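Local coordinates for flagellar biosynthesis protein flhA (Bacillus subtilis, PDB 3MIX) that takes part in the export of flagellar proteins by the type III secretion system, seen here through its cytosolic domain, at residues D68-I73 and V91-N96; V241-T246 and Q266-Q271; A81-L86 and K181-A186; V286-R291 and A337-S342. One frame throughout, in Å; residues are numbered along the deposited sequence.

Interaction 1 of 4, residues D68-I73 and V91-N96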
loop_
_atom_site.group_PDB
_atom_site.type_symbol
_atom_site.label_atom_id
_atom_site.label_comp_id
_atom_site.label_asym_id
_atom_site.label_seq_id
_atom_site.Cartn_x
_atom_site.Cartn_y
_atom_site.Cartn_z
ATOM N N ASP A 68 -2.050 21.063 15.991
ATOM C CA ASP A 68 -2.092 21.037 14.552
ATOM C C ASP A 68 -2.775 19.823 13.906
ATOM O O ASP A 68 -2.952 19.810 12.696
ATOM C CB ASP A 68 -0.657 21.161 14.042
ATOM C CG ASP A 68 -0.390 22.492 13.412
ATOM O OD1 ASP A 68 -1.364 23.079 12.890
ATOM O OD2 ASP A 68 0.779 22.952 13.424
ATOM N N LEU A 69 -3.183 18.846 14.712
ATOM C CA LEU A 69 -3.524 17.496 14.214
ATOM C C LEU A 69 -4.544 17.418 13.064
ATOM O O LEU A 69 -4.259 16.808 12.038
ATOM C CB LEU A 69 -3.932 16.560 15.360
ATOM C CG LEU A 69 -3.984 15.066 15.016
ATOM C CD1 LEU A 69 -2.624 14.552 14.532
ATOM C CD2 LEU A 69 -4.470 14.265 16.220
ATOM N N LEU A 70 -5.711 18.037 13.258
ATOM C CA LEU A 70 -6.777 18.089 12.257
ATOM C C LEU A 70 -6.304 18.643 10.915
ATOM O O LEU A 70 -6.513 18.011 9.872
ATOM C CB LEU A 70 -7.968 18.901 12.780
ATOM C CG LEU A 70 -9.239 18.210 13.312
ATOM C CD1 LEU A 70 -9.178 16.681 13.354
ATOM C CD2 LEU A 70 -9.671 18.771 14.678
ATOM N N ASP A 71 -5.661 19.811 10.958
ATOM C CA ASP A 71 -5.094 20.428 9.768
ATOM C C ASP A 71 -4.002 19.544 9.200
ATOM O O ASP A 71 -3.866 19.449 7.989
ATOM C CB ASP A 71 -4.558 21.853 10.051
ATOM C CG ASP A 71 -5.672 22.897 10.145
ATOM O OD1 ASP A 71 -6.779 22.648 9.612
ATOM O OD2 ASP A 71 -5.449 23.974 10.745
ATOM N N ARG A 72 -3.231 18.887 10.062
ATOM C CA ARG A 72 -2.199 17.978 9.558
ATOM C C ARG A 72 -2.773 16.751 8.821
ATOM O O ARG A 72 -2.195 16.281 7.849
ATOM C CB ARG A 72 -1.227 17.570 10.658
ATOM C CG ARG A 72 -0.362 18.745 11.101
ATOM C CD ARG A 72 0.710 18.370 12.126
ATOM N NE ARG A 72 1.812 19.337 12.065
ATOM C CZ ARG A 72 2.652 19.440 11.035
ATOM N NH1 ARG A 72 2.525 18.630 9.989
ATOM N NH2 ARG A 72 3.609 20.350 11.043
ATOM N N ILE A 73 -3.921 16.260 9.287
ATOM C CA ILE A 73 -4.570 15.124 8.667
ATOM C C ILE A 73 -5.116 15.497 7.281
ATOM O O ILE A 73 -4.987 14.726 6.326
ATOM C CB ILE A 73 -5.639 14.515 9.601
ATOM C CG1 ILE A 73 -4.926 13.799 10.750
ATOM C CG2 ILE A 73 -6.530 13.553 8.833
ATOM C CD1 ILE A 73 -5.812 13.389 11.887
ATOM N N VAL A 91 -10.508 10.308 9.772
ATOM C CA VAL A 91 -9.732 9.716 10.864
ATOM C C VAL A 91 -10.446 9.901 12.197
ATOM O O VAL A 91 -10.904 10.997 12.528
ATOM C CB VAL A 91 -8.277 10.252 10.968
ATOM C CG1 VAL A 91 -7.565 9.538 12.099
ATOM C CG2 VAL A 91 -7.511 10.018 9.637
ATOM N N ARG A 92 -10.560 8.814 12.942
ATOM C CA ARG A 92 -11.180 8.876 14.244
ATOM C C ARG A 92 -10.101 9.221 15.274
ATOM O O ARG A 92 -9.055 8.577 15.350
ATOM C CB ARG A 92 -11.865 7.547 14.561
ATOM C CG ARG A 92 -13.081 7.681 15.440
ATOM C CD ARG A 92 -12.799 7.265 16.867
ATOM N NE ARG A 92 -13.171 5.876 17.117
ATOM C CZ ARG A 92 -14.169 5.486 17.914
ATOM N NH1 ARG A 92 -14.911 6.385 18.554
ATOM N NH2 ARG A 92 -14.431 4.191 18.066
ATOM N N ILE A 93 -10.364 10.255 16.056
ATOM C CA ILE A 93 -9.393 10.749 17.026
ATOM C C ILE A 93 -9.915 10.620 18.483
ATOM O O ILE A 93 -10.908 11.245 18.848
ATOM C CB ILE A 93 -8.972 12.184 16.617
ATOM C CG1 ILE A 93 -8.193 12.116 15.282
ATOM C CG2 ILE A 93 -8.190 12.903 17.727
ATOM C CD1 ILE A 93 -8.198 13.404 14.494
ATOM N N ARG A 94 -9.243 9.789 19.287
ATOM C CA ARG A 94 -9.639 9.504 20.683
ATOM C C ARG A 94 -8.481 9.634 21.661
ATOM O O ARG A 94 -7.427 9.022 21.462
ATOM C CB ARG A 94 -10.105 8.055 20.841
ATOM C CG ARG A 94 -11.452 7.701 20.297
ATOM C CD ARG A 94 -12.092 6.559 21.111
ATOM N NE ARG A 94 -11.300 5.322 21.115
ATOM C CZ ARG A 94 -10.967 4.630 22.207
ATOM N NH1 ARG A 94 -11.355 5.036 23.419
ATOM N NH2 ARG A 94 -10.247 3.520 22.087
ATOM N N ASP A 95 -8.683 10.375 22.748
ATOM C CA ASP A 95 -7.781 10.233 23.892
ATOM C C ASP A 95 -7.981 8.840 24.487
ATOM O O ASP A 95 -9.104 8.314 24.504
ATOM C CB ASP A 95 -7.975 11.330 24.945
ATOM C CG ASP A 95 -9.419 11.532 25.323
ATOM O OD1 ASP A 95 -10.122 12.270 24.598
ATOM O OD2 ASP A 95 -9.847 10.958 26.349
ATOM N N ASN A 96 -6.881 8.229 24.913
ATOM C CA ASN A 96 -6.931 6.910 25.536
ATOM C C ASN A 96 -6.098 6.844 26.826
ATOM O O ASN A 96 -4.869 6.937 26.795
ATOM C CB ASN A 96 -6.532 5.815 24.536
ATOM C CG ASN A 96 -6.864 4.414 25.032
ATOM O OD1 ASN A 96 -7.216 4.218 26.198
ATOM N ND2 ASN A 96 -6.749 3.434 24.150
#
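Ile93, on strand 92-95, pushes its CD1 methyl into a small group of side chains from the first turn or so of helix 69-84. Its closest partner is Ile73, met tip to tip, with Ile93 CD1 3.5 Å from Ile73 CD1. Leu70 comes to the same methyl at a slant, its CD1 at 3.6 Å from Ile93 CD1. Leu69 also reaches it end-on, but more loosely, Leu69 CD2 lying 4.2 Å from Ile93 CD1. One methyl of the strand is thus held by three residues of the helix. Ile73 bridges two strand positions by dividing its branches: CD1 goes to Ile93, while CG2, anti to the backbone N, lies 3.8 Å from Val91 CG2. Val91 also offers its CB to Ile73 CD1, at 4.1 Å. The interface is wholly apolar, with no hydrogen bond crossing it. Leu69 and Val91 also touch Phe51 and Ile49, respectively, of strand 49-53, the neighbour of strand 92-95 in the sheet. The segment axes approach to 11.3 Å and run nearly antiparallel, at 153°. A helix lying against two adjacent parallel strands, 49-53 before it in the chain and 92-95 after it, makes this a beta-alpha-beta crossover.

Interaction 2 of 4, residues V241-T246 and Q266-Q271; sequences VTIFET and QALAKQ
Thr242 and Thr246 both meet Ala267, and the flat group behind them is the peptide carbonyl of Thr242, approached from its two opposite faces by atoms of Thr246. The backbone N of Thr246 donates to Thr242 O at 3.0 Å in the usual helical way. From the other face Thr246 OG1 donates to Thr242 O at 2.8 Å, lying 35° out of the carbonyl plane. OG1 can do this because it sits beside its own backbone N, chi1 being -46°. Thr246 OG1 also comes within 3.1 Å of Ala267 CB, a tight approach. One turn earlier, Thr242 CG2 lies 3.8 Å from that CB and also touches Ala267 O. Leu268 spreads its two methyls, CD2 to Thr242 CG2 and CD1 to Ile243 CG1, each at 4.0 Å. An alanine in place of Thr246 would probably cost Thr242 O the second donor that Thr246 OG1 supplies and open a gap beside Ala267 CB. This is plain helix packing in the helical part of the cytosolic domain: helix 240-250 lies against the end of helix 257-267, where Ile243 and Thr246 also touch Thr264, and the break before helix 269-276. With the Thr246 hydroxyl bonded within its own helix, the segments meet through van der Waals contacts, without a hydrogen bond between them.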
loop_
_atom_site.group_PDB
_atom_site.type_symbol
_atom_site.label_atom_id
_atom_site.label_comp_id
_atom_site.label_asym_id
_atom_site.label_seq_id
_atom_site.Cartn_x
_atom_site.Cartn_y
_atom_site.Cartn_z
ATOM N N VAL A 241 -8.475 6.525 -16.075
ATOM C CA VAL A 241 -8.844 6.324 -17.468
ATOM C C VAL A 241 -8.190 5.076 -18.045
ATOM O O VAL A 241 -8.865 4.190 -18.566
ATOM C CB VAL A 241 -8.583 7.603 -18.325
ATOM C CG1 VAL A 241 -8.864 7.352 -19.823
ATOM C CG2 VAL A 241 -9.486 8.747 -17.794
ATOM N N THR A 242 -6.868 5.018 -17.933
ATOM C CA THR A 242 -6.112 3.901 -18.464
ATOM C C THR A 242 -6.494 2.611 -17.739
ATOM O O THR A 242 -6.697 1.609 -18.402
ATOM C CB THR A 242 -4.595 4.158 -18.434
ATOM O OG1 THR A 242 -4.298 5.309 -19.251
ATOM C CG2 THR A 242 -3.789 2.910 -18.949
ATOM N N ILE A 243 -6.606 2.656 -16.401
ATOM C CA ILE A 243 -7.077 1.499 -15.622
ATOM C C ILE A 243 -8.402 0.948 -16.163
ATOM O O ILE A 243 -8.490 -0.236 -16.477
ATOM C CB ILE A 243 -7.138 1.774 -14.074
ATOM C CG1 ILE A 243 -5.722 1.996 -13.510
ATOM C CG2 ILE A 243 -7.888 0.641 -13.314
ATOM C CD1 ILE A 243 -5.712 2.698 -12.117
ATOM N N PHE A 244 -9.397 1.820 -16.307
ATOM C CA PHE A 244 -10.713 1.413 -16.797
ATOM C C PHE A 244 -10.766 0.988 -18.282
ATOM O O PHE A 244 -11.534 0.080 -18.630
ATOM C CB PHE A 244 -11.783 2.470 -16.468
ATOM C CG PHE A 244 -12.369 2.307 -15.076
ATOM C CD1 PHE A 244 -11.596 2.558 -13.941
ATOM C CD2 PHE A 244 -13.678 1.862 -14.908
ATOM C CE1 PHE A 244 -12.130 2.398 -12.685
ATOM C CE2 PHE A 244 -14.219 1.708 -13.642
ATOM C CZ PHE A 244 -13.451 1.964 -12.534
ATOM N N GLU A 245 -9.941 1.603 -19.131
ATOM C CA GLU A 245 -9.843 1.185 -20.546
ATOM C C GLU A 245 -9.291 -0.253 -20.607
ATOM O O GLU A 245 -9.754 -1.087 -21.396
ATOM C CB GLU A 245 -9.015 2.190 -21.403
ATOM C CG GLU A 245 -9.699 3.554 -21.556
ATOM C CD GLU A 245 -8.996 4.542 -22.530
ATOM O OE1 GLU A 245 -7.798 4.351 -22.832
ATOM O OE2 GLU A 245 -9.650 5.522 -22.989
ATOM N N THR A 246 -8.327 -0.538 -19.742
ATOM C CA THR A 246 -7.768 -1.897 -19.651
ATOM C C THR A 246 -8.824 -2.879 -19.122
ATOM O O THR A 246 -9.002 -3.971 -19.679
ATOM C CB THR A 246 -6.498 -1.949 -18.735
ATOM O OG1 THR A 246 -5.622 -0.858 -19.058
ATOM C CG2 THR A 246 -5.762 -3.247 -18.930
ATOM N N GLN A 266 0.757 -3.579 -16.915
ATOM C CA GLN A 266 1.358 -3.417 -18.253
ATOM C C GLN A 266 0.861 -2.139 -18.936
ATOM O O GLN A 266 1.659 -1.345 -19.472
ATOM C CB GLN A 266 1.082 -4.640 -19.132
ATOM C CG GLN A 266 1.845 -4.636 -20.469
ATOM C CD GLN A 266 1.415 -5.761 -21.417
ATOM O OE1 GLN A 266 1.561 -5.643 -22.639
ATOM N NE2 GLN A 266 0.887 -6.849 -20.862
ATOM N N ALA A 267 -0.447 -1.903 -18.889
ATOM C CA ALA A 267 -1.003 -0.683 -19.487
ATOM C C ALA A 267 -0.435 0.582 -18.854
ATOM O O ALA A 267 -0.405 1.645 -19.493
ATOM C CB ALA A 267 -2.525 -0.683 -19.424
ATOM N N LEU A 268 0.049 0.445 -17.625
ATOM C CA LEU A 268 0.602 1.550 -16.831
ATOM C C LEU A 268 2.158 1.594 -16.881
ATOM O O LEU A 268 2.814 2.135 -15.985
ATOM C CB LEU A 268 0.094 1.404 -15.373
ATOM C CG LEU A 268 -1.393 1.714 -15.102
ATOM C CD1 LEU A 268 -1.783 1.475 -13.642
ATOM C CD2 LEU A 268 -1.773 3.141 -15.477
ATOM N N ALA A 269 2.737 0.996 -17.918
ATOM C CA ALA A 269 4.205 0.962 -18.110
ATOM C C ALA A 269 4.870 2.332 -17.975
ATOM O O ALA A 269 5.836 2.478 -17.244
ATOM C CB ALA A 269 4.580 0.300 -19.473
ATOM N N LYS A 270 4.332 3.343 -18.650
ATOM C CA LYS A 270 4.894 4.696 -18.563
ATOM C C LYS A 270 4.983 5.186 -17.111
ATOM O O LYS A 270 6.026 5.691 -16.682
ATOM C CB LYS A 270 4.060 5.674 -19.385
ATOM C CG LYS A 270 4.467 7.129 -19.233
ATOM C CD LYS A 270 3.298 8.066 -19.568
ATOM C CE LYS A 270 3.317 8.505 -21.024
ATOM N NZ LYS A 270 3.149 7.376 -21.990
ATOM N N GLN A 271 3.883 5.047 -16.376
ATOM C CA GLN A 271 3.836 5.424 -14.974
ATOM C C GLN A 271 4.833 4.619 -14.127
ATOM O O GLN A 271 5.552 5.178 -13.304
ATOM C CB GLN A 271 2.423 5.250 -14.442
ATOM C CG GLN A 271 2.233 5.446 -12.949
ATOM C CD GLN A 271 0.819 5.084 -12.536
ATOM O OE1 GLN A 271 -0.155 5.513 -13.165
ATOM N NE2 GLN A 271 0.693 4.293 -11.483
#

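Interaction 3 of 4, residues A81-L86 and K181-A186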
loop_
_atom_site.group_PDB
_atom_site.type_symbol
_atom_site.label_atom_id
_atom_site.label_comp_id
_atom_site.label_asym_id
_atom_site.label_seq_id
_atom_site.Cartn_x
_atom_site.Cartn_y
_atom_site.Cartn_z
ATOM N N ALA A 81 -3.821 11.555 -1.801
ATOM C CA ALA A 81 -4.728 11.548 -2.934
ATOM C C ALA A 81 -3.971 11.811 -4.228
ATOM O O ALA A 81 -4.217 11.118 -5.230
ATOM C CB ALA A 81 -5.855 12.570 -2.753
ATOM N N LEU A 82 -3.049 12.783 -4.202
ATOM C CA LEU A 82 -2.320 13.174 -5.411
ATOM C C LEU A 82 -1.227 12.177 -5.717
ATOM O O LEU A 82 -0.941 11.915 -6.883
ATOM C CB LEU A 82 -1.736 14.605 -5.328
ATOM C CG LEU A 82 -2.755 15.755 -5.174
ATOM C CD1 LEU A 82 -2.089 17.074 -4.784
ATOM C CD2 LEU A 82 -3.594 15.952 -6.467
ATOM N N GLU A 83 -0.604 11.622 -4.685
ATOM C CA GLU A 83 0.471 10.666 -4.933
ATOM C C GLU A 83 -0.056 9.252 -5.213
ATOM O O GLU A 83 0.522 8.540 -6.029
ATOM C CB GLU A 83 1.391 10.627 -3.739
ATOM C CG GLU A 83 2.564 9.702 -3.898
ATOM C CD GLU A 83 3.364 9.628 -2.611
ATOM O OE1 GLU A 83 3.256 10.566 -1.786
ATOM O OE2 GLU A 83 4.107 8.634 -2.429
ATOM N N LEU A 84 -1.149 8.847 -4.547
ATOM C CA LEU A 84 -1.599 7.458 -4.622
ATOM C C LEU A 84 -2.872 7.281 -5.445
ATOM O O LEU A 84 -3.098 6.194 -6.004
ATOM C CB LEU A 84 -1.798 6.846 -3.205
ATOM C CG LEU A 84 -0.612 6.747 -2.240
ATOM C CD1 LEU A 84 -1.057 6.071 -0.937
ATOM C CD2 LEU A 84 0.563 6.002 -2.835
ATOM N N GLY A 85 -3.684 8.351 -5.525
ATOM C CA GLY A 85 -5.005 8.287 -6.117
ATOM C C GLY A 85 -6.039 7.786 -5.113
ATOM O O GLY A 85 -7.196 7.610 -5.462
ATOM N N LEU A 86 -5.598 7.542 -3.877
ATOM C CA LEU A 86 -6.463 7.137 -2.759
ATOM C C LEU A 86 -6.774 8.350 -1.860
ATOM O O LEU A 86 -5.873 9.054 -1.409
ATOM C CB LEU A 86 -5.769 6.058 -1.911
ATOM C CG LEU A 86 -6.471 5.608 -0.615
ATOM C CD1 LEU A 86 -7.741 4.788 -0.860
ATOM C CD2 LEU A 86 -5.546 4.874 0.343
ATOM N N LYS A 181 2.715 5.158 7.454
ATOM C CA LYS A 181 1.937 3.965 7.824
ATOM C C LYS A 181 0.736 3.758 6.946
ATOM O O LYS A 181 0.419 2.631 6.603
ATOM C CB LYS A 181 1.535 3.949 9.299
ATOM C CG LYS A 181 2.282 2.871 10.076
ATOM C CD LYS A 181 3.728 3.200 10.272
ATOM C CE LYS A 181 4.635 2.001 9.961
ATOM N NZ LYS A 181 4.137 0.702 10.521
ATOM N N ILE A 182 0.079 4.846 6.572
ATOM C CA ILE A 182 -1.033 4.774 5.635
ATOM C C ILE A 182 -0.556 4.258 4.280
ATOM O O ILE A 182 -1.250 3.457 3.631
ATOM C CB ILE A 182 -1.765 6.125 5.528
ATOM C CG1 ILE A 182 -2.507 6.400 6.848
ATOM C CG2 ILE A 182 -2.763 6.111 4.399
ATOM C CD1 ILE A 182 -3.124 7.781 6.937
ATOM N N LYS A 183 0.639 4.694 3.876
ATOM C CA LYS A 183 1.234 4.249 2.613
ATOM C C LYS A 183 1.503 2.751 2.647
ATOM O O LYS A 183 1.227 2.060 1.680
ATOM C CB LYS A 183 2.517 5.027 2.296
ATOM C CG LYS A 183 2.235 6.403 1.690
ATOM C CD LYS A 183 3.464 7.285 1.691
ATOM C CE LYS A 183 4.539 6.729 0.785
ATOM N NZ LYS A 183 5.745 7.615 0.767
ATOM N N GLN A 184 1.986 2.255 3.780
ATOM C CA GLN A 184 2.276 0.840 3.907
ATOM C C GLN A 184 0.987 -0.000 3.876
ATOM O O GLN A 184 1.030 -1.186 3.532
ATOM C CB GLN A 184 3.068 0.579 5.196
ATOM C CG GLN A 184 3.456 -0.892 5.448
ATOM C CD GLN A 184 4.145 -1.132 6.799
ATOM O OE1 GLN A 184 4.207 -2.271 7.283
ATOM N NE2 GLN A 184 4.661 -0.061 7.415
ATOM N N HIS A 185 -0.145 0.613 4.255
ATOM C CA HIS A 185 -1.406 -0.105 4.388
ATOM C C HIS A 185 -2.502 0.402 3.449
ATOM O O HIS A 185 -3.663 0.039 3.624
ATOM C CB HIS A 185 -1.886 -0.072 5.857
ATOM C CG HIS A 185 -0.972 -0.798 6.801
ATOM N ND1 HIS A 185 -1.013 -2.165 6.975
ATOM C CD2 HIS A 185 0.041 -0.351 7.591
ATOM C CE1 HIS A 185 -0.078 -2.530 7.835
ATOM N NE2 HIS A 185 0.573 -1.448 8.225
ATOM N N ALA A 186 -2.129 1.219 2.448
ATOM C CA ALA A 186 -3.096 1.860 1.523
ATOM C C ALA A 186 -4.024 0.867 0.882
ATOM O O ALA A 186 -5.199 1.166 0.632
ATOM C CB ALA A 186 -2.361 2.680 0.416
#
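Glu83 and Lys183 face each other at one side of this helix contact, where Lys183 NZ has two acidic neighbours. Across the interface Glu83 OE2 stands 3.7 Å from Lys183 NZ, a long salt bridge, and Glu180 of the lysine's own helix forms a second, long and weak ion pair. The two side chains cross at about a right angle: Glu83 is extended beyond CG, whereas Lys183 bends at chi3 (65°), which turns CE to within 3.8 Å of Glu83 OE2. Such distances suggest a general electrostatic attraction more than a firm bond. Inside this pair the contact is apolar. Ala186 CB receives two leucines, Leu84 CD1 and Leu86 CD2, each 3.9 Å from it, and the aliphatic root of Lys183 extends the surface, its CG lying 4.2 Å from Leu84 CD1. Leu86 CD2 also rests against the carbonyl of Ala186, 3.7 Å from its O atom. Gly85 separates the two leucines; it leaves the helix with a phi of 84°, and the chain turns there so that Leu86 as well as Leu84 points to the same alanine. The C-terminal end of helix 69-84 is thereby packed on helix 170-189. That helix in turn touches strand 111-117 through Lys181 and His185, while Leu84 makes a backbone bond to Ile237 and Leu86 reaches on to Leu189.

Interaction 4 of 4, residues V286-R291 and A337-S342; sequences VTCSGR and AILLCS
Leu339 reaches toward Val286 and Cys288 with nearly all of its side chain. From CB, chi1 of -176° sets CG anti to the backbone N, and Leu339 CG comes 3.9 Å from Cys288 SG. Of the two branches, CD1 makes the closer contacts: Leu339 CD1 lies 3.6 Å from Cys288 SG and 3.7 Å from Val286 CG1, and it also touches the carbonyl O of Val286. The other branch stays with the sulfur, Leu339 CD2 being 4.0 Å from Cys288 SG. An alanine here would probably leave Cys288 SG and Val286 CG1 without their main apolar partner across the contact and open a gap beside them, under helix 343-353. The backbones join in parallel fashion by a single bridge. Leu340 N donates to Val286 O at 2.9 Å with a nearly straight N-H...O angle of 166°, and Val286 N donates to Ile338 O at 3.2 Å, more bent at 145°. The CA of Leu339 adds a CA-H...O contact to Val286 O. This one bridge connects strand 283-288, which pairs with strands 374-375 and 379-380, to strand 339-341, which pairs with 362-364. Helix 343-353 covers Leu339 through Val349 and Leu353, and helix 313-332 packs on Val286 through Glu326 and Leu330.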
loop_
_atom_site.group_PDB
_atom_site.type_symbol
_atom_site.label_atom_id
_atom_site.label_comp_id
_atom_site.label_asym_id
_atom_site.label_seq_id
_atom_site.Cartn_x
_atom_site.Cartn_y
_atom_site.Cartn_z
ATOM N N VAL A 286 18.366 -6.241 -10.672
ATOM C CA VAL A 286 18.633 -7.677 -10.537
ATOM C C VAL A 286 17.664 -8.441 -11.440
ATOM O O VAL A 286 16.469 -8.143 -11.466
ATOM C CB VAL A 286 18.467 -8.168 -9.065
ATOM C CG1 VAL A 286 18.668 -9.672 -8.956
ATOM C CG2 VAL A 286 19.439 -7.459 -8.142
ATOM N N THR A 287 18.176 -9.411 -12.190
ATOM C CA THR A 287 17.315 -10.275 -12.996
ATOM C C THR A 287 17.178 -11.657 -12.365
ATOM O O THR A 287 17.745 -11.923 -11.301
ATOM C CB THR A 287 17.794 -10.402 -14.463
ATOM O OG1 THR A 287 19.207 -10.648 -14.500
ATOM C CG2 THR A 287 17.456 -9.138 -15.253
ATOM N N CYS A 288 16.406 -12.519 -13.020
ATOM C CA CYS A 288 16.165 -13.868 -12.536
ATOM C C CYS A 288 16.725 -14.882 -13.524
ATOM O O CYS A 288 16.556 -14.727 -14.739
ATOM C CB CYS A 288 14.666 -14.115 -12.315
ATOM S SG CYS A 288 13.944 -13.301 -10.860
ATOM N N SER A 289 17.377 -15.916 -12.992
ATOM C CA SER A 289 17.944 -17.004 -13.798
ATOM C C SER A 289 16.884 -17.654 -14.687
ATOM O O SER A 289 15.683 -17.487 -14.457
ATOM C CB SER A 289 18.552 -18.067 -12.883
ATOM O OG SER A 289 19.565 -18.794 -13.543
ATOM N N GLY A 290 17.328 -18.382 -15.705
ATOM C CA GLY A 290 16.418 -19.203 -16.496
ATOM C C GLY A 290 15.888 -20.326 -15.625
ATOM O O GLY A 290 14.733 -20.742 -15.761
ATOM N N ARG A 291 16.746 -20.795 -14.719
ATOM C CA ARG A 291 16.413 -21.846 -13.758
ATOM C C ARG A 291 15.313 -21.410 -12.784
ATOM O O ARG A 291 14.303 -22.100 -12.629
ATOM C CB ARG A 291 17.668 -22.289 -12.991
ATOM C CG ARG A 291 18.693 -23.049 -13.843
ATOM C CD ARG A 291 19.745 -23.744 -12.984
ATOM N NE ARG A 291 20.769 -22.825 -12.478
ATOM C CZ ARG A 291 21.963 -22.630 -13.036
ATOM N NH1 ARG A 291 22.310 -23.287 -14.135
ATOM N NH2 ARG A 291 22.816 -21.769 -12.494
ATOM N N ALA A 337 16.755 -1.480 -4.580
ATOM C CA ALA A 337 16.763 -2.828 -5.152
ATOM C C ALA A 337 15.457 -3.159 -5.886
ATOM O O ALA A 337 14.377 -3.146 -5.288
ATOM C CB ALA A 337 17.077 -3.868 -4.079
ATOM N N ILE A 338 15.573 -3.434 -7.186
ATOM C CA ILE A 338 14.444 -3.813 -8.039
ATOM C C ILE A 338 14.720 -5.183 -8.657
ATOM O O ILE A 338 15.873 -5.540 -8.841
ATOM C CB ILE A 338 14.184 -2.748 -9.149
ATOM C CG1 ILE A 338 13.546 -1.489 -8.555
ATOM C CG2 ILE A 338 13.287 -3.287 -10.266
ATOM C CD1 ILE A 338 14.421 -0.264 -8.621
ATOM N N LEU A 339 13.667 -5.940 -8.970
ATOM C CA LEU A 339 13.795 -7.258 -9.600
ATOM C C LEU A 339 12.983 -7.369 -10.899
ATOM O O LEU A 339 11.778 -7.162 -10.892
ATOM C CB LEU A 339 13.386 -8.361 -8.616
ATOM C CG LEU A 339 13.527 -9.827 -9.043
ATOM C CD1 LEU A 339 15.000 -10.215 -9.256
ATOM C CD2 LEU A 339 12.889 -10.745 -8.024
ATOM N N LEU A 340 13.649 -7.692 -12.008
ATOM C CA LEU A 340 12.967 -7.920 -13.289
ATOM C C LEU A 340 12.806 -9.400 -13.585
ATOM O O LEU A 340 13.681 -10.203 -13.255
ATOM C CB LEU A 340 13.726 -7.283 -14.455
ATOM C CG LEU A 340 13.389 -5.879 -14.962
ATOM C CD1 LEU A 340 14.261 -5.568 -16.174
ATOM C CD2 LEU A 340 11.912 -5.705 -15.321
ATOM N N CYS A 341 11.690 -9.750 -14.214
ATOM C CA CYS A 341 11.428 -11.114 -14.648
ATOM C C CYS A 341 10.417 -11.073 -15.773
ATOM O O CYS A 341 9.917 -9.998 -16.119
ATOM C CB CYS A 341 10.938 -11.989 -13.490
ATOM S SG CYS A 341 9.404 -11.437 -12.711
ATOM N N SER A 342 10.128 -12.231 -16.359
ATOM C CA SER A 342 9.218 -12.290 -17.495
ATOM C C SER A 342 7.789 -12.174 -17.007
ATOM O O SER A 342 7.498 -12.581 -15.881
ATOM C CB SER A 342 9.422 -13.573 -18.313
ATOM O OG SER A 342 9.026 -14.720 -17.583
#

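In the fold
From the N terminus, interaction 1 opens first, at the start of helix 69-84, and closes 18 residues on, at the edge strand 92-95 of the four-stranded sheet. Before it closes, the end of the same helix opens interaction 3, which waits for helix 170-189; the two therefore cross, tying one helix to the sheet at its start and to a helix far along the chain at its end. Interaction 2 follows in series, a short closure within the helical region between helix 240-250 and the break before helix 269-276. Strand 283-288 comes next, and interaction 4 joins it to strand 339-341. Interactions 1 and 4 lie on opposite sides of the chain's centre, their own centres about 43 Å apart.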